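Local structure of Lysine/ornithine decarboxylase (Selenomonas ruminantium, 5GJO) at residues Ala94-Asp99 / Thr115-Ser120; Asp123-Ala128 / Ala170-Met175; Ala132-Arg137 / Asp162-Ala167. The protein decarboxylates both L-lysine and L-ornithine, yielding cadaverine and putrescine, as a homodimer that uses pyridoxal 5'-phosphate as its cofactor. The protein carries 2 engineered substitutions. All coordinates share one frame; numbering follows the deposited sequence.

Contact 1 (Ala94-Asp99 / Thr115-Ser120); sequences ANPVKD and TFDDPS
Lys98 reaches across to Thr115, one residue before the end of strand 113-116. Its CB leads into CG, which lies beside the backbone N and anti to the carbonyl carbon (chi1 -61°). CG passes 3.3 Å from Asn95 O, and the chain runs on through CD to CE, which packs 4.0 Å from Met125 SD and 3.5 Å from Thr115 O. A bend at the last torsion (chi4 56°) turns NZ onto Thr115 O, 2.7 Å away and nearly in line with that C=O. NZ also donates to Asn95 O at 2.8 Å, in the plane of that carbonyl, and forms a salt bridge with Glu121; three acceptors thus grip one buried ammonium. Beside it, Pro96 CB lies 3.6 Å from Asp117 OD2, which accepts from Gly154 N. One water joins Ala94 O to Thr115 OG1; a second joins Pro96 O to the backbone N and OD1 of Asp117. Lys276 of the second subunit pairs with that OD1. Ala94, just past strand 91-93, touches the cofactor. Strands 91-93 and 113-116 are the outermost of the eight parallel strands, so the contact spans the seam where the TIM-type barrel closes, with helix 122-128 packed against Lys98 and Phe116.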
ATOM      1  N   ALA A  94      -4.779 -16.338 -14.457  1.00 15.10           N
ATOM      2  CA  ALA A  94      -4.662 -15.340 -15.523  1.00 14.60           C
ATOM      3  C   ALA A  94      -3.624 -14.245 -15.278  1.00 15.19           C
ATOM      4  O   ALA A  94      -3.715 -13.150 -15.887  1.00 19.21           O
ATOM      5  CB  ALA A  94      -5.993 -14.700 -15.747  1.00 15.25           C
ATOM      6  N   ASN A  95      -2.666 -14.512 -14.460  1.00 15.23           N
ATOM      7  CA  ASN A  95      -1.467 -13.675 -14.431  1.00 14.90           C
ATOM      8  C   ASN A  95      -0.591 -14.173 -15.572  1.00 15.87           C
ATOM      9  O   ASN A  95      -0.154 -15.356 -15.539  1.00 15.54           O
ATOM     10  CB  ASN A  95      -0.805 -13.815 -13.147  1.00 16.40           C
ATOM     11  CG  ASN A  95       0.263 -12.762 -12.907  1.00 17.98           C
ATOM     12  OD1 ASN A  95       0.948 -12.319 -13.844  1.00 18.26           O
ATOM     13  ND2 ASN A  95       0.352 -12.289 -11.637  1.00 16.21           N
ATOM     14  N   PRO A  96      -0.360 -13.312 -16.570  1.00 14.74           N
ATOM     15  CA  PRO A  96       0.428 -13.798 -17.702  1.00 15.39           C
ATOM     16  C   PRO A  96       1.851 -14.181 -17.329  1.00 15.78           C
ATOM     17  O   PRO A  96       2.437 -14.904 -18.141  1.00 17.39           O
ATOM     18  CB  PRO A  96       0.433 -12.596 -18.688  1.00 15.37           C
ATOM     19  CG  PRO A  96      -0.706 -11.767 -18.265  1.00 16.85           C
ATOM     20  CD  PRO A  96      -0.780 -11.929 -16.775  1.00 15.63           C
ATOM     21  N   VAL A  97       2.429 -13.664 -16.252  1.00 14.52           N
ATOM     22  CA  VAL A  97       3.778 -13.960 -15.877  1.00 16.38           C
ATOM     23  C   VAL A  97       3.771 -14.576 -14.539  1.00 17.52           C
ATOM     24  O   VAL A  97       3.767 -13.900 -13.536  1.00 16.50           O
ATOM     25  CB  VAL A  97       4.722 -12.760 -15.965  1.00 16.89           C
ATOM     26  CG1 VAL A  97       6.172 -13.206 -15.632  1.00 18.28           C
ATOM     27  CG2 VAL A  97       4.629 -12.135 -17.349  1.00 18.15           C
ATOM     28  N   LYS A  98       3.891 -15.892 -14.501  1.00 17.46           N
ATOM     29  CA  LYS A  98       3.722 -16.626 -13.236  1.00 19.16           C
ATOM     30  C   LYS A  98       4.999 -16.828 -12.456  1.00 23.23           C
ATOM     31  O   LYS A  98       6.051 -16.896 -13.069  1.00 22.71           O
ATOM     32  CB  LYS A  98       3.066 -17.935 -13.562  1.00 19.21           C
ATOM     33  CG  LYS A  98       1.702 -17.745 -14.205  1.00 18.42           C
ATOM     34  CD  LYS A  98       1.310 -18.951 -15.061  1.00 18.46           C
ATOM     35  CE  LYS A  98       0.318 -18.600 -16.144  1.00 19.21           C
ATOM     36  NZ  LYS A  98       0.851 -17.495 -17.015  1.00 19.77           N
ATOM     37  N   ASP A  99       4.931 -16.923 -11.139  1.00 26.26           N
ATOM     38  CA  ASP A  99       6.119 -17.214 -10.351  1.00 28.21           C
ATOM     39  C   ASP A  99       6.123 -18.667  -9.897  1.00 25.90           C
ATOM     40  O   ASP A  99       5.201 -19.400 -10.153  1.00 26.84           O
ATOM     41  CB  ASP A  99       6.327 -16.227  -9.201  1.00 30.88           C
ATOM     42  CG  ASP A  99       5.308 -16.385  -8.103  1.00 26.56           C
ATOM     43  OD1 ASP A  99       4.478 -17.278  -8.207  1.00 28.22           O
ATOM     44  OD2 ASP A  99       5.345 -15.623  -7.138  1.00 27.88           O
ATOM     45  N   THR A 115      -3.445 -18.072 -18.764  1.00 15.41           N
ATOM     46  CA  THR A 115      -3.129 -17.087 -19.851  1.00 14.22           C
ATOM     47  C   THR A 115      -1.670 -16.868 -19.975  1.00 13.65           C
ATOM     48  O   THR A 115      -0.916 -17.104 -19.076  1.00 15.67           O
ATOM     49  CB  THR A 115      -3.908 -15.727 -19.713  1.00 15.15           C
ATOM     50  OG1 THR A 115      -3.350 -15.021 -18.632  1.00 16.15           O
ATOM     51  CG2 THR A 115      -5.372 -15.979 -19.414  1.00 14.23           C
ATOM     52  N   PHE A 116      -1.268 -16.407 -21.153  1.00 14.43           N
ATOM     53  CA  PHE A 116       0.094 -15.991 -21.399  1.00 14.58           C
ATOM     54  C   PHE A 116       0.186 -14.983 -22.548  1.00 12.68           C
ATOM     55  O   PHE A 116      -0.693 -14.888 -23.354  1.00 15.12           O
ATOM     56  CB  PHE A 116       1.002 -17.193 -21.650  1.00 15.92           C
ATOM     57  CG  PHE A 116       0.832 -17.818 -22.997  1.00 15.84           C
ATOM     58  CD1 PHE A 116      -0.371 -18.358 -23.377  1.00 15.51           C
ATOM     59  CD2 PHE A 116       1.893 -17.883 -23.880  1.00 15.50           C
ATOM     60  CE1 PHE A 116      -0.515 -18.951 -24.613  1.00 17.38           C
ATOM     61  CE2 PHE A 116       1.751 -18.456 -25.113  1.00 15.32           C
ATOM     62  CZ  PHE A 116       0.551 -18.985 -25.483  1.00 17.09           C
ATOM     63  N   ASP A 117       1.258 -14.212 -22.556  1.00 13.44           N
ATOM     64  CA  ASP A 117       1.482 -13.237 -23.606  1.00 15.02           C
ATOM     65  C   ASP A 117       2.915 -13.187 -24.126  1.00 16.26           C
ATOM     66  O   ASP A 117       3.269 -12.269 -24.809  1.00 17.03           O
ATOM     67  CB  ASP A 117       1.007 -11.839 -23.182  1.00 17.99           C
ATOM     68  CG  ASP A 117       1.776 -11.280 -21.999  1.00 17.54           C
ATOM     69  OD1 ASP A 117       2.871 -11.750 -21.711  1.00 18.52           O
ATOM     70  OD2 ASP A 117       1.271 -10.350 -21.369  1.00 17.25           O
ATOM     71  N   ASP A 118       3.733 -14.158 -23.758  1.00 15.87           N
ATOM     72  CA  ASP A 118       5.147 -14.129 -24.142  1.00 17.37           C
ATOM     73  C   ASP A 118       5.723 -15.510 -24.425  1.00 18.24           C
ATOM     74  O   ASP A 118       5.330 -16.463 -23.795  1.00 17.22           O
ATOM     75  CB  ASP A 118       5.972 -13.470 -23.051  1.00 16.06           C
ATOM     76  CG  ASP A 118       7.307 -12.994 -23.549  1.00 19.74           C
ATOM     77  OD1 ASP A 118       7.366 -11.850 -24.026  1.00 21.40           O
ATOM     78  OD2 ASP A 118       8.273 -13.761 -23.477  1.00 19.20           O
ATOM     79  N   PRO A 119       6.698 -15.616 -25.323  1.00 18.73           N
ATOM     80  CA  PRO A 119       7.265 -16.979 -25.495  1.00 19.09           C
ATOM     81  C   PRO A 119       8.010 -17.476 -24.284  1.00 19.68           C
ATOM     82  O   PRO A 119       8.050 -18.684 -24.050  1.00 20.91           O
ATOM     83  CB  PRO A 119       8.186 -16.809 -26.719  1.00 20.32           C
ATOM     84  CG  PRO A 119       8.316 -15.374 -26.990  1.00 22.35           C
ATOM     85  CD  PRO A 119       7.191 -14.629 -26.327  1.00 18.76           C
ATOM     86  N   SER A 120       8.526 -16.574 -23.434  1.00 17.77           N
ATOM     87  CA  SER A 120       9.246 -16.991 -22.252  1.00 20.29           C
ATOM     88  C   SER A 120       8.383 -17.683 -21.173  1.00 19.84           C
ATOM     89  O   SER A 120       8.880 -18.265 -20.248  1.00 19.83           O
ATOM     90  CB  SER A 120       9.993 -15.827 -21.680  1.00 23.04           C
ATOM     91  OG  SER A 120       9.187 -14.852 -20.986  1.00 21.27           O
TER
HETATM   92  O   HOH W   1      -4.420 -12.312 -18.405  1.00 16.75           O
HETATM   93  O   HOH W   2       3.414 -14.316 -20.671  1.00 16.31           O

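Contact 2 (Asp123-Ala128 / Ala170-Met175); sequences DKMAKA and AGLHAM
Ala126 and Leu172 bring the backbones together, their CA atoms 6.2 Å apart, where a turn of helix 122-128 faces the loop that leads into strand 173-178. That loop starts at the end of helix 160-169: Gly171, with its positive phi of 92°, is the C-prime residue of a Schellman motif in which Leu172 N returns to Ala167 O. Ala170 and Leu172, on the two sides of Gly171 in sequence, both direct their CB toward the helix. Ala126 CB sits 3.6 Å from Ala170 O and 4.1 Å from Ala170 CB. Leu172 CD2 comes 3.8 Å from Ala126 CA. The other branch, CD1, lies 4.1 Å from Met125 CB, the two side chains crossing at about a right angle. Met125 bends at its last torsion (chi3 -66°), which puts CE near the same CD1 methyl; beyond Leu172 it packs on Phe114, Phe116 and Val134. The contact joins an outer helix of the barrel to the loop entering the next strand but one, and the small methyls of Ala126 and Ala170 are consistent with their close approach. No hydrogen bond crosses between the segments, so it depends on shape and the exclusion of water.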
ATOM      1  N   ASP A 123       7.589 -22.483 -21.624  1.00 22.83           N
ATOM      2  CA  ASP A 123       8.278 -23.609 -20.947  1.00 23.87           C
ATOM      3  C   ASP A 123       7.966 -23.754 -19.457  1.00 23.79           C
ATOM      4  O   ASP A 123       7.825 -24.882 -18.966  1.00 23.83           O
ATOM      5  CB  ASP A 123       9.781 -23.602 -21.176  1.00 27.74           C
ATOM      6  CG  ASP A 123      10.143 -23.968 -22.658  1.00 35.87           C
ATOM      7  OD1 ASP A 123       9.238 -24.375 -23.449  1.00 37.45           O
ATOM      8  OD2 ASP A 123      11.343 -23.790 -23.036  1.00 39.67           O
ATOM      9  N   LYS A 124       7.830 -22.646 -18.737  1.00 20.74           N
ATOM     10  CA  LYS A 124       7.410 -22.627 -17.330  1.00 20.16           C
ATOM     11  C   LYS A 124       6.052 -23.335 -17.197  1.00 19.53           C
ATOM     12  O   LYS A 124       5.898 -24.167 -16.287  1.00 24.72           O
ATOM     13  CB  LYS A 124       7.241 -21.155 -16.787  1.00 22.59           C
ATOM     14  CG  LYS A 124       8.493 -20.351 -16.616  1.00 27.90           C
ATOM     15  CD  LYS A 124       8.254 -18.792 -16.567  1.00 27.41           C
ATOM     16  CE  LYS A 124       7.320 -18.381 -15.495  1.00 27.01           C
ATOM     17  NZ  LYS A 124       7.095 -16.879 -15.450  1.00 24.75           N
ATOM     18  N   MET A 125       5.074 -22.991 -18.047  1.00 21.05           N
ATOM     19  CA  MET A 125       3.723 -23.547 -17.967  1.00 20.04           C
ATOM     20  C   MET A 125       3.723 -25.072 -18.317  1.00 24.08           C
ATOM     21  O   MET A 125       3.084 -25.908 -17.642  1.00 21.35           O
ATOM     22  CB  MET A 125       2.778 -22.850 -18.889  1.00 21.25           C
ATOM     23  CG  MET A 125       2.428 -21.391 -18.462  1.00 20.00           C
ATOM     24  SD  MET A 125       1.142 -20.675 -19.441  1.00 19.35           S
ATOM     25  CE  MET A 125       1.910 -20.561 -21.059  1.00 17.44           C
ATOM     26  N   ALA A 126       4.416 -25.404 -19.402  1.00 22.72           N
ATOM     27  CA  ALA A 126       4.478 -26.788 -19.883  1.00 26.53           C
ATOM     28  C   ALA A 126       5.140 -27.703 -18.867  1.00 27.14           C
ATOM     29  O   ALA A 126       4.718 -28.870 -18.699  1.00 28.88           O
ATOM     30  CB  ALA A 126       5.238 -26.832 -21.217  1.00 26.06           C
ATOM     31  N   LYS A 127       6.131 -27.193 -18.145  1.00 23.66           N
ATOM     32  CA  LYS A 127       6.788 -27.937 -17.141  1.00 29.33           C
ATOM     33  C   LYS A 127       5.917 -28.134 -15.899  1.00 30.58           C
ATOM     34  O   LYS A 127       5.979 -29.168 -15.284  1.00 27.92           O
ATOM     35  CB  LYS A 127       8.052 -27.234 -16.745  1.00 31.75           C
ATOM     36  CG  LYS A 127       8.895 -28.000 -15.768  1.00 38.01           C
ATOM     37  CD  LYS A 127      10.320 -27.483 -15.658  1.00 42.96           C
ATOM     38  CE  LYS A 127      10.850 -27.854 -14.277  1.00 48.46           C
ATOM     39  NZ  LYS A 127      12.322 -27.975 -14.331  1.00 59.07           N
ATOM     40  N   ALA A 128       5.171 -27.118 -15.479  1.00 26.01           N
ATOM     41  CA  ALA A 128       4.460 -27.162 -14.207  1.00 24.71           C
ATOM     42  C   ALA A 128       3.188 -27.917 -14.357  1.00 24.33           C
ATOM     43  O   ALA A 128       2.831 -28.649 -13.455  1.00 26.08           O
ATOM     44  CB  ALA A 128       4.170 -25.733 -13.695  1.00 24.56           C
ATOM     45  N   ALA A 170       4.856 -27.380 -27.348  1.00 22.27           N
ATOM     46  CA  ALA A 170       5.318 -27.790 -26.075  1.00 22.83           C
ATOM     47  C   ALA A 170       4.333 -28.681 -25.260  1.00 19.48           C
ATOM     48  O   ALA A 170       4.576 -28.900 -24.080  1.00 22.12           O
ATOM     49  CB  ALA A 170       5.773 -26.593 -25.251  1.00 24.41           C
ATOM     50  N   GLY A 171       3.227 -29.088 -25.852  1.00 22.93           N
ATOM     51  CA  GLY A 171       2.281 -30.038 -25.247  1.00 21.20           C
ATOM     52  C   GLY A 171       1.165 -29.397 -24.465  1.00 22.36           C
ATOM     53  O   GLY A 171       0.350 -30.083 -23.846  1.00 20.26           O
ATOM     54  N   LEU A 172       1.074 -28.079 -24.555  1.00 22.54           N
ATOM     55  CA  LEU A 172      -0.101 -27.367 -23.994  1.00 22.63           C
ATOM     56  C   LEU A 172      -1.250 -27.430 -24.917  1.00 22.04           C
ATOM     57  O   LEU A 172      -1.084 -27.632 -26.125  1.00 19.35           O
ATOM     58  CB  LEU A 172       0.292 -25.894 -23.650  1.00 22.70           C
ATOM     59  CG  LEU A 172       1.468 -25.788 -22.636  1.00 22.45           C
ATOM     60  CD1 LEU A 172       2.057 -24.388 -22.596  1.00 24.26           C
ATOM     61  CD2 LEU A 172       1.019 -26.167 -21.224  1.00 24.42           C
ATOM     62  N   HIS A 173      -2.474 -27.202 -24.414  1.00 17.27           N
ATOM     63  CA  HIS A 173      -3.589 -27.225 -25.244  1.00 18.00           C
ATOM     64  C   HIS A 173      -3.918 -25.788 -25.685  1.00 20.40           C
ATOM     65  O   HIS A 173      -4.288 -24.978 -24.833  1.00 19.09           O
ATOM     66  CB  HIS A 173      -4.796 -27.861 -24.567  1.00 19.59           C
ATOM     67  CG  HIS A 173      -6.048 -27.771 -25.386  1.00 22.57           C
ATOM     68  ND1 HIS A 173      -7.279 -27.497 -24.847  1.00 27.79           N
ATOM     69  CD2 HIS A 173      -6.276 -28.042 -26.684  1.00 29.16           C
ATOM     70  CE1 HIS A 173      -8.188 -27.480 -25.795  1.00 28.82           C
ATOM     71  NE2 HIS A 173      -7.605 -27.813 -26.921  1.00 31.98           N
ATOM     72  N   ALA A 174      -3.797 -25.503 -26.977  1.00 20.06           N
ATOM     73  CA  ALA A 174      -4.095 -24.185 -27.534  1.00 20.89           C
ATOM     74  C   ALA A 174      -5.588 -23.985 -27.617  1.00 19.14           C
ATOM     75  O   ALA A 174      -6.282 -24.438 -28.564  1.00 22.33           O
ATOM     76  CB  ALA A 174      -3.406 -24.028 -28.887  1.00 24.03           C
ATOM     77  N   MET A 175      -6.139 -23.318 -26.578  1.00 18.20           N
ATOM     78  CA  MET A 175      -7.566 -23.334 -26.345  1.00 17.94           C
ATOM     79  C   MET A 175      -8.286 -22.100 -26.874  1.00 19.53           C
ATOM     80  O   MET A 175      -9.482 -22.129 -27.296  1.00 16.08           O
ATOM     81  CB  MET A 175      -7.835 -23.451 -24.818  1.00 23.48           C
ATOM     82  CG  MET A 175      -9.316 -23.699 -24.582  1.00 29.64           C
ATOM     83  SD  MET A 175      -9.684 -23.601 -22.840  1.00 33.85           S
ATOM     84  CE  MET A 175     -10.718 -25.066 -22.817  1.00 31.73           C
TER

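Contact 3 (Ala132-Arg137 / Asp162-Ala167); sequences ADVLVR and DLLKAA
Val136 buries more than any other residue of this contact, spreading its two methyls over neighbouring leucines of the helix. CG1 stands between the backbone N and the carbonyl carbon (chi1 61°) and meets Leu164 CG at 3.6 Å, while CG2, anti to the N, is 4.0 Å from Leu163 CD1. The approaches differ: Val136 lies obliquely against Leu164 but crosses Leu163 at about a right angle. The CB of Leu164 points past the strand, yet its branched tip turns in, and CD2 sits 3.9 Å from Val136 CB. Two residues back along the strand, Val134 CG2 touches Ala167 CB at 4.0 Å and is 4.4 Å from Leu164 CD2. An alanine at Leu164 would lack CG and both methyls and would probably leave Val136 CG1 without its nearest neighbour on the helix, opening a gap between the strand valines and the helix.

A second shell holds these groups in place. Phe116 packs on Val134, Val136 and Leu163, Ile177 covers Val136 further, and Ala174 lies against Leu164. At the start of the strand, Asp133 is held by a salt bridge to Arg112 and a hydrogen bond to His173. Leu135 and Arg137 have their CB atoms directed away from the helix, and Arg137 NH2 donates to the backbone O of Leu149, a cofactor-pocket residue.

The strand and helix segments run nearly antiparallel, at 158°, with axes 8.8 Å apart at closest approach. They are the first two members of the beta-alpha-beta unit that continues into strand 173-178, the repeating connection of a TIM barrel, with helix 160-169 covering the outer surface of the strands next to helix 122-128, whose Ile122 packs on Ala166.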
ATOM      1  N   ALA A 132      -1.938 -28.312 -20.011  1.00 23.21           N
ATOM      2  CA  ALA A 132      -2.907 -27.232 -19.532  1.00 21.51           C
ATOM      3  C   ALA A 132      -3.528 -26.516 -20.676  1.00 20.34           C
ATOM      4  O   ALA A 132      -2.867 -26.333 -21.747  1.00 20.06           O
ATOM      5  CB  ALA A 132      -2.182 -26.232 -18.618  1.00 22.40           C
ATOM      6  N   ASP A 133      -4.775 -26.111 -20.522  1.00 19.53           N
ATOM      7  CA  ASP A 133      -5.408 -25.230 -21.443  1.00 18.72           C
ATOM      8  C   ASP A 133      -4.756 -23.823 -21.330  1.00 20.14           C
ATOM      9  O   ASP A 133      -4.616 -23.272 -20.191  1.00 19.71           O
ATOM     10  CB  ASP A 133      -6.908 -25.137 -21.133  1.00 19.58           C
ATOM     11  CG  ASP A 133      -7.608 -26.436 -21.273  1.00 24.81           C
ATOM     12  OD1 ASP A 133      -7.166 -27.215 -22.144  1.00 22.74           O
ATOM     13  OD2 ASP A 133      -8.574 -26.691 -20.517  1.00 22.67           O
ATOM     14  N   VAL A 134      -4.425 -23.255 -22.480  1.00 18.80           N
ATOM     15  CA  VAL A 134      -3.881 -21.883 -22.524  1.00 17.24           C
ATOM     16  C   VAL A 134      -4.639 -20.990 -23.467  1.00 16.83           C
ATOM     17  O   VAL A 134      -5.119 -21.387 -24.545  1.00 16.32           O
ATOM     18  CB  VAL A 134      -2.364 -21.820 -22.842  1.00 17.16           C
ATOM     19  CG1 VAL A 134      -1.581 -22.561 -21.837  1.00 18.00           C
ATOM     20  CG2 VAL A 134      -2.081 -22.343 -24.289  1.00 18.84           C
ATOM     21  N   LEU A 135      -4.884 -19.735 -23.015  1.00 15.16           N
ATOM     22  CA  LEU A 135      -5.419 -18.693 -23.842  1.00 16.44           C
ATOM     23  C   LEU A 135      -4.314 -17.647 -23.994  1.00 15.60           C
ATOM     24  O   LEU A 135      -3.725 -17.163 -23.025  1.00 15.12           O
ATOM     25  CB  LEU A 135      -6.649 -18.012 -23.237  1.00 17.14           C
ATOM     26  CG  LEU A 135      -7.848 -18.917 -22.915  1.00 21.20           C
ATOM     27  CD1 LEU A 135      -7.494 -19.805 -21.771  1.00 28.43           C
ATOM     28  CD2 LEU A 135      -8.970 -18.026 -22.399  1.00 24.07           C
ATOM     29  N   VAL A 136      -4.077 -17.230 -25.232  1.00 16.74           N
ATOM     30  CA  VAL A 136      -3.070 -16.254 -25.476  1.00 14.59           C
ATOM     31  C   VAL A 136      -3.760 -14.883 -25.339  1.00 14.50           C
ATOM     32  O   VAL A 136      -4.833 -14.702 -25.849  1.00 14.11           O
ATOM     33  CB  VAL A 136      -2.395 -16.367 -26.864  1.00 14.98           C
ATOM     34  CG1 VAL A 136      -3.328 -16.189 -28.001  1.00 15.09           C
ATOM     35  CG2 VAL A 136      -1.231 -15.367 -26.969  1.00 15.37           C
ATOM     36  N   ARG A 137      -3.076 -13.974 -24.641  1.00 14.37           N
ATOM     37  CA  ARG A 137      -3.656 -12.636 -24.387  1.00 13.99           C
ATOM     38  C   ARG A 137      -3.074 -11.701 -25.433  1.00 11.64           C
ATOM     39  O   ARG A 137      -1.812 -11.552 -25.493  1.00 12.39           O
ATOM     40  CB  ARG A 137      -3.195 -12.136 -23.048  1.00 14.88           C
ATOM     41  CG  ARG A 137      -3.856 -10.798 -22.685  1.00 15.03           C
ATOM     42  CD  ARG A 137      -3.538 -10.478 -21.251  1.00 15.04           C
ATOM     43  NE  ARG A 137      -3.881  -9.117 -20.889  1.00 14.31           N
ATOM     44  CZ  ARG A 137      -3.819  -8.681 -19.624  1.00 16.12           C
ATOM     45  NH1 ARG A 137      -3.643  -9.524 -18.604  1.00 14.48           N
ATOM     46  NH2 ARG A 137      -4.051  -7.374 -19.366  1.00 15.54           N
ATOM     47  N   ASP A 162       1.223 -17.634 -33.679  1.00 20.91           N
ATOM     48  CA  ASP A 162       2.550 -18.198 -33.420  1.00 19.65           C
ATOM     49  C   ASP A 162       2.808 -18.617 -31.983  1.00 20.36           C
ATOM     50  O   ASP A 162       3.459 -19.647 -31.708  1.00 16.89           O
ATOM     51  CB  ASP A 162       3.675 -17.253 -33.847  1.00 25.36           C
ATOM     52  CG  ASP A 162       3.727 -17.009 -35.376  1.00 27.54           C
ATOM     53  OD1 ASP A 162       3.306 -17.879 -36.154  1.00 27.76           O
ATOM     54  OD2 ASP A 162       4.149 -15.892 -35.776  1.00 29.86           O
ATOM     55  N   LEU A 163       2.343 -17.815 -31.005  1.00 16.99           N
ATOM     56  CA  LEU A 163       2.437 -18.226 -29.641  1.00 17.51           C
ATOM     57  C   LEU A 163       1.582 -19.477 -29.290  1.00 17.12           C
ATOM     58  O   LEU A 163       2.070 -20.344 -28.541  1.00 18.98           O
ATOM     59  CB  LEU A 163       2.076 -17.035 -28.685  1.00 17.48           C
ATOM     60  CG  LEU A 163       3.175 -16.014 -28.570  1.00 18.09           C
ATOM     61  CD1 LEU A 163       2.553 -14.707 -28.004  1.00 18.18           C
ATOM     62  CD2 LEU A 163       4.312 -16.473 -27.661  1.00 20.46           C
ATOM     63  N   LEU A 164       0.357 -19.530 -29.784  1.00 18.16           N
ATOM     64  CA  LEU A 164      -0.476 -20.675 -29.556  1.00 18.12           C
ATOM     65  C   LEU A 164       0.185 -21.947 -30.197  1.00 19.87           C
ATOM     66  O   LEU A 164       0.200 -23.012 -29.597  1.00 18.08           O
ATOM     67  CB  LEU A 164      -1.827 -20.467 -30.116  1.00 18.98           C
ATOM     68  CG  LEU A 164      -2.766 -19.518 -29.320  1.00 18.16           C
ATOM     69  CD1 LEU A 164      -4.065 -19.283 -30.036  1.00 19.40           C
ATOM     70  CD2 LEU A 164      -3.014 -20.096 -27.916  1.00 19.93           C
ATOM     71  N   LYS A 165       0.711 -21.795 -31.415  1.00 19.96           N
ATOM     72  CA  LYS A 165       1.377 -22.927 -32.093  1.00 23.16           C
ATOM     73  C   LYS A 165       2.596 -23.358 -31.296  1.00 22.02           C
ATOM     74  O   LYS A 165       2.779 -24.552 -31.115  1.00 20.21           O
ATOM     75  CB  LYS A 165       1.610 -22.610 -33.580  1.00 25.33           C
ATOM     76  CG  LYS A 165       2.139 -23.735 -34.457  1.00 35.22           C
ATOM     77  CD  LYS A 165       1.181 -24.908 -34.501  1.00 39.15           C
ATOM     78  CE  LYS A 165       1.443 -25.878 -35.641  1.00 45.11           C
ATOM     79  NZ  LYS A 165       0.099 -26.508 -35.861  1.00 45.42           N
ATOM     80  N   ALA A 166       3.422 -22.447 -30.734  1.00 19.18           N
ATOM     81  CA  ALA A 166       4.548 -22.840 -29.891  1.00 18.40           C
ATOM     82  C   ALA A 166       4.110 -23.529 -28.604  1.00 18.43           C
ATOM     83  O   ALA A 166       4.800 -24.434 -28.031  1.00 20.05           O
ATOM     84  CB  ALA A 166       5.453 -21.652 -29.583  1.00 19.80           C
ATOM     85  N   ALA A 167       3.027 -23.021 -28.010  1.00 18.49           N
ATOM     86  CA  ALA A 167       2.543 -23.656 -26.810  1.00 17.87           C
ATOM     87  C   ALA A 167       2.083 -25.079 -27.144  1.00 17.68           C
ATOM     88  O   ALA A 167       2.370 -25.990 -26.374  1.00 20.97           O
ATOM     89  CB  ALA A 167       1.322 -22.903 -26.238  1.00 19.60           C
TER

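Overall arrangement
The three contacts cover one flank of the barrel wall, all reaching the same parallel sheet. Contacts 2 and 3 lie closest, their centres about 8 Å apart, and contact 3 is nested within the chain loop that contact 2 closes; His173 N bonds to Ala132 O at 2.8 Å. Contact 1 comes earlier in the chain, its centre about 11 Å from contact 2's and about 10 Å from contact 3's. Phe116 O accepts from Arg137 N toward the latter, and Lys98 O accepts from Lys124 NZ toward the former. Contact 1 alone reaches the cofactor: the Ala94 side chain is about 4 Å from pyridoxal phosphate, whereas Met125 and Val136 are each about 13 Å away.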